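Local structure of amino acid ABC transporter, periplasmic amino acid-binding protein (Brucella ovis, 4Z9N) at residues I166-D174 with V191-H201. The protein binds glutathione in the crystal and probably serves as the periplasmic solute-binding component of an amino acid ABC transporter. Sequence-based numbering, arbitrary orientation.
Sequences IEEANAAYD and VRLALANPDDH. With GSH (glutathione), chain U.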
loop_
_atom_site.group_PDB
_atom_site.type_symbol
_atom_site.label_atom_id
_atom_site.label_comp_id
_atom_site.label_asym_id
_atom_site.label_seq_id
_atom_site.Cartn_x
_atom_site.Cartn_y
_atom_site.Cartn_z
ATOM N N ILE D 166 18.415 15.411 17.535
ATOM C CA ILE D 166 18.845 15.749 16.182
ATOM C C ILE D 166 19.772 16.964 16.194
ATOM O O ILE D 166 20.680 17.055 15.359
ATOM C CB ILE D 166 17.642 15.966 15.240
ATOM C CG1 ILE D 166 18.115 16.127 13.789
ATOM C CG2 ILE D 166 16.822 17.184 15.646
ATOM C CD1 ILE D 166 16.992 16.091 12.755
ATOM N N GLU D 167 19.562 17.890 17.131
ATOM C CA GLU D 167 20.369 19.109 17.161
ATOM C C GLU D 167 21.812 18.761 17.472
ATOM O O GLU D 167 22.740 19.348 16.909
ATOM C CB GLU D 167 19.829 20.108 18.192
ATOM N N GLU D 168 21.982 17.796 18.373
ATOM C CA GLU D 168 23.288 17.277 18.740
ATOM C C GLU D 168 23.975 16.631 17.532
ATOM O O GLU D 168 25.152 16.896 17.260
ATOM C CB GLU D 168 23.146 16.266 19.878
ATOM C CG GLU D 168 22.628 16.868 21.177
ATOM C CD GLU D 168 22.222 15.812 22.200
ATOM O OE1 GLU D 168 22.129 14.616 21.830
ATOM O OE2 GLU D 168 21.981 16.178 23.372
ATOM N N ALA D 169 23.241 15.790 16.807
ATOM C CA ALA D 169 23.787 15.169 15.607
ATOM C C ALA D 169 24.205 16.228 14.579
ATOM O O ALA D 169 25.296 16.158 14.003
ATOM C CB ALA D 169 22.766 14.197 14.989
ATOM N N ASN D 170 23.330 17.202 14.348
ATOM C CA ASN D 170 23.604 18.222 13.357
ATOM C C ASN D 170 24.882 18.996 13.714
ATOM O O ASN D 170 25.709 19.269 12.846
ATOM C CB ASN D 170 22.425 19.196 13.206
ATOM C CG ASN D 170 21.147 18.518 12.730
ATOM O OD1 ASN D 170 21.147 17.340 12.362
ATOM N ND2 ASN D 170 20.057 19.279 12.693
ATOM N N ALA D 171 25.057 19.321 14.993
ATOM C CA ALA D 171 26.188 20.159 15.385
ATOM C C ALA D 171 27.505 19.397 15.249
ATOM O O ALA D 171 28.516 19.958 14.815
ATOM C CB ALA D 171 26.010 20.676 16.803
ATOM N N ALA D 172 27.485 18.117 15.607
ATOM C CA ALA D 172 28.686 17.286 15.565
ATOM C C ALA D 172 29.148 17.028 14.132
ATOM O O ALA D 172 30.349 16.932 13.863
ATOM C CB ALA D 172 28.437 15.981 16.273
ATOM N N TYR D 173 28.186 16.900 13.221
ATOM C CA TYR D 173 28.488 16.735 11.805
ATOM C C TYR D 173 29.042 18.030 11.206
ATOM O O TYR D 173 30.067 18.019 10.523
ATOM C CB TYR D 173 27.239 16.299 11.032
ATOM C CG TYR D 173 27.408 16.329 9.527
ATOM C CD1 TYR D 173 28.279 15.455 8.887
ATOM C CD2 TYR D 173 26.687 17.227 8.748
ATOM C CE1 TYR D 173 28.437 15.487 7.511
ATOM C CE2 TYR D 173 26.830 17.257 7.380
ATOM C CZ TYR D 173 27.703 16.392 6.762
ATOM O OH TYR D 173 27.846 16.444 5.392
ATOM N N ASP D 174 28.349 19.135 11.457
ATOM C CA ASP D 174 28.713 20.407 10.841
ATOM C C ASP D 174 30.068 20.893 11.341
ATOM O O ASP D 174 30.844 21.497 10.590
ATOM C CB ASP D 174 27.638 21.460 11.120
ATOM C CG ASP D 174 27.581 22.523 10.042
ATOM O OD1 ASP D 174 28.228 22.315 8.994
ATOM O OD2 ASP D 174 26.874 23.538 10.226
ATOM N N VAL D 191 18.051 18.496 6.750
ATOM C CA VAL D 191 19.187 18.757 7.618
ATOM C C VAL D 191 20.174 19.694 6.941
ATOM O O VAL D 191 20.650 20.667 7.546
ATOM C CB VAL D 191 19.887 17.455 8.021
ATOM C CG1 VAL D 191 21.244 17.766 8.647
ATOM C CG2 VAL D 191 19.010 16.664 8.982
ATOM N N ARG D 192 20.489 19.403 5.681
ATOM C CA ARG D 192 21.472 20.199 4.943
ATOM C C ARG D 192 21.125 21.695 4.951
ATOM O O ARG D 192 22.004 22.548 5.114
ATOM C CB ARG D 192 21.593 19.686 3.502
ATOM C CG ARG D 192 22.564 20.481 2.640
ATOM C CD ARG D 192 22.906 19.761 1.336
ATOM N NE ARG D 192 21.737 19.515 0.495
ATOM C CZ ARG D 192 21.774 18.833 -0.646
ATOM N NH1 ARG D 192 22.922 18.321 -1.076
ATOM N NH2 ARG D 192 20.663 18.642 -1.347
ATOM N N LEU D 193 19.840 22.013 4.819
ATOM C CA LEU D 193 19.406 23.410 4.793
ATOM C C LEU D 193 19.604 24.125 6.129
ATOM O O LEU D 193 19.494 25.352 6.204
ATOM C CB LEU D 193 17.940 23.500 4.375
ATOM C CG LEU D 193 17.675 23.256 2.889
ATOM C CD1 LEU D 193 16.186 23.187 2.630
ATOM C CD2 LEU D 193 18.316 24.345 2.029
ATOM N N ALA D 194 19.909 23.370 7.177
ATOM C CA ALA D 194 20.059 23.960 8.509
ATOM C C ALA D 194 21.523 24.150 8.873
ATOM O O ALA D 194 21.845 24.673 9.938
ATOM C CB ALA D 194 19.360 23.089 9.557
ATOM N N LEU D 195 22.410 23.727 7.980
ATOM C CA LEU D 195 23.838 23.739 8.261
ATOM C C LEU D 195 24.423 25.102 7.900
ATOM O O LEU D 195 23.782 25.899 7.213
ATOM C CB LEU D 195 24.541 22.622 7.494
ATOM C CG LEU D 195 23.998 21.218 7.802
ATOM C CD1 LEU D 195 24.843 20.160 7.142
ATOM C CD2 LEU D 195 23.951 20.990 9.314
ATOM N N ALA D 196 25.641 25.360 8.365
ATOM C CA ALA D 196 26.274 26.664 8.161
ATOM C C ALA D 196 26.412 26.998 6.679
ATOM O O ALA D 196 26.072 28.103 6.256
ATOM C CB ALA D 196 27.631 26.701 8.838
ATOM N N ASN D 197 26.906 26.044 5.895
ATOM C CA ASN D 197 27.052 26.222 4.447
ATOM C C ASN D 197 26.450 25.057 3.656
ATOM O O ASN D 197 27.182 24.174 3.203
ATOM C CB ASN D 197 28.523 26.375 4.070
ATOM C CG ASN D 197 29.168 27.576 4.716
ATOM O OD1 ASN D 197 29.025 28.702 4.239
ATOM N ND2 ASN D 197 29.866 27.349 5.824
ATOM N N PRO D 198 25.121 25.068 3.469
ATOM C CA PRO D 198 24.405 23.972 2.806
ATOM C C PRO D 198 25.049 23.510 1.497
ATOM O O PRO D 198 25.111 22.309 1.262
ATOM C CB PRO D 198 23.024 24.578 2.551
ATOM C CG PRO D 198 22.844 25.519 3.699
ATOM C CD PRO D 198 24.198 26.133 3.903
ATOM N N ASP D 199 25.553 24.446 0.691
ATOM C CA ASP D 199 26.095 24.124 -0.635
ATOM C C ASP D 199 27.336 23.232 -0.637
ATOM O O ASP D 199 27.660 22.623 -1.654
ATOM C CB ASP D 199 26.422 25.418 -1.391
ATOM C CG ASP D 199 25.183 26.112 -1.920
ATOM O OD1 ASP D 199 24.098 25.494 -1.900
ATOM O OD2 ASP D 199 25.293 27.276 -2.365
ATOM N N ASP D 200 28.043 23.160 0.483
ATOM C CA ASP D 200 29.235 22.323 0.545
ATOM C C ASP D 200 28.912 20.846 0.787
ATOM O O ASP D 200 29.816 20.013 0.813
ATOM C CB ASP D 200 30.179 22.817 1.642
ATOM C CG ASP D 200 30.652 24.248 1.416
ATOM O OD1 ASP D 200 31.426 24.738 2.260
ATOM O OD2 ASP D 200 30.259 24.869 0.405
ATOM N N HIS D 201 27.635 20.523 0.964
ATOM C CA HIS D 201 27.253 19.154 1.340
ATOM C C HIS D 201 26.618 18.362 0.204
ATOM O O HIS D 201 25.729 18.842 -0.505
ATOM C CB HIS D 201 26.322 19.194 2.553
ATOM C CG HIS D 201 26.963 19.808 3.760
ATOM N ND1 HIS D 201 27.620 19.061 4.718
ATOM C CD2 HIS D 201 27.089 21.103 4.139
ATOM C CE1 HIS D 201 28.105 19.870 5.643
ATOM N NE2 HIS D 201 27.792 21.113 5.318
HETATM N N1 GSH U . 12.600 6.911 9.291
HETATM C CA1 GSH U . 13.566 6.526 10.321
HETATM C C1 GSH U . 12.821 5.784 11.429
HETATM O O11 GSH U . 13.484 5.232 12.350
HETATM O O12 GSH U . 11.559 5.726 11.435
HETATM C CB1 GSH U . 14.262 7.746 10.946
HETATM C CG1 GSH U . 13.194 8.659 11.581
HETATM C CD1 GSH U . 13.894 9.725 12.415
HETATM O OE1 GSH U . 13.651 9.877 13.573
HETATM N N2 GSH U . 14.863 10.569 11.758
HETATM C CA2 GSH U . 15.545 11.567 12.562
HETATM C C2 GSH U . 14.576 12.609 13.139
HETATM O O2 GSH U . 13.483 12.804 12.713
HETATM C CB2 GSH U . 16.708 12.182 11.777
HETATM S SG2 GSH U . 16.140 13.245 10.421
HETATM N N3 GSH U . 15.035 13.341 14.300
HETATM C CA3 GSH U . 14.185 14.329 14.906
HETATM C C3 GSH U . 14.095 14.035 16.404
HETATM O O31 GSH U . 13.601 14.911 17.161
HETATM O O32 GSH U . 14.495 12.926 16.874
HETATM O O HOH W 1 28.251 23.568 6.771
#
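In the lobe of the periplasmic binding protein that carries helix 166-174, Y173 and D174 at the end of this helix meet the loop that runs from helix 185-192 to strand 201-203. The carboxylate of D174 grips the loop twice. D174 OD2 accepts a nearly straight bond from the backbone N of A196 (2.9 Å, 164°), on the syn side of the carboxylate. D174 OD1 accepts a bond from a water O, 2.6 Å from it. That water also takes the N-H of N197 and hydrogen-bonds NE2 of H201. The other ring nitrogen, H201 ND1, is hydrogen-bonded to Y173 OH (2.7 Å). Both nitrogens are thus engaged, which fixes the rotation of the buried imidazole. Neither aromatic ring lies over the face of the other; their planes are 51° apart. L195 CD1 sits 3.5 Å above the plane of the H201 ring, over its centre, and touches the edge of the Y173 ring at CE2. The fold is that of solute-binding proteins of family 3, with glutathione held in the cleft between two lobes. Toward that cleft, V191 CG1 packs on N170 OD1 at 3.7 Å; this oxygen is hydrogen-bonded to Y181 OH. With CG1 turned away from the backbone N (chi1 -172°), the extended side chain of I166 brings CD1 to 4.3 Å from V191 CG2 and 3.7 Å from glutathione N3.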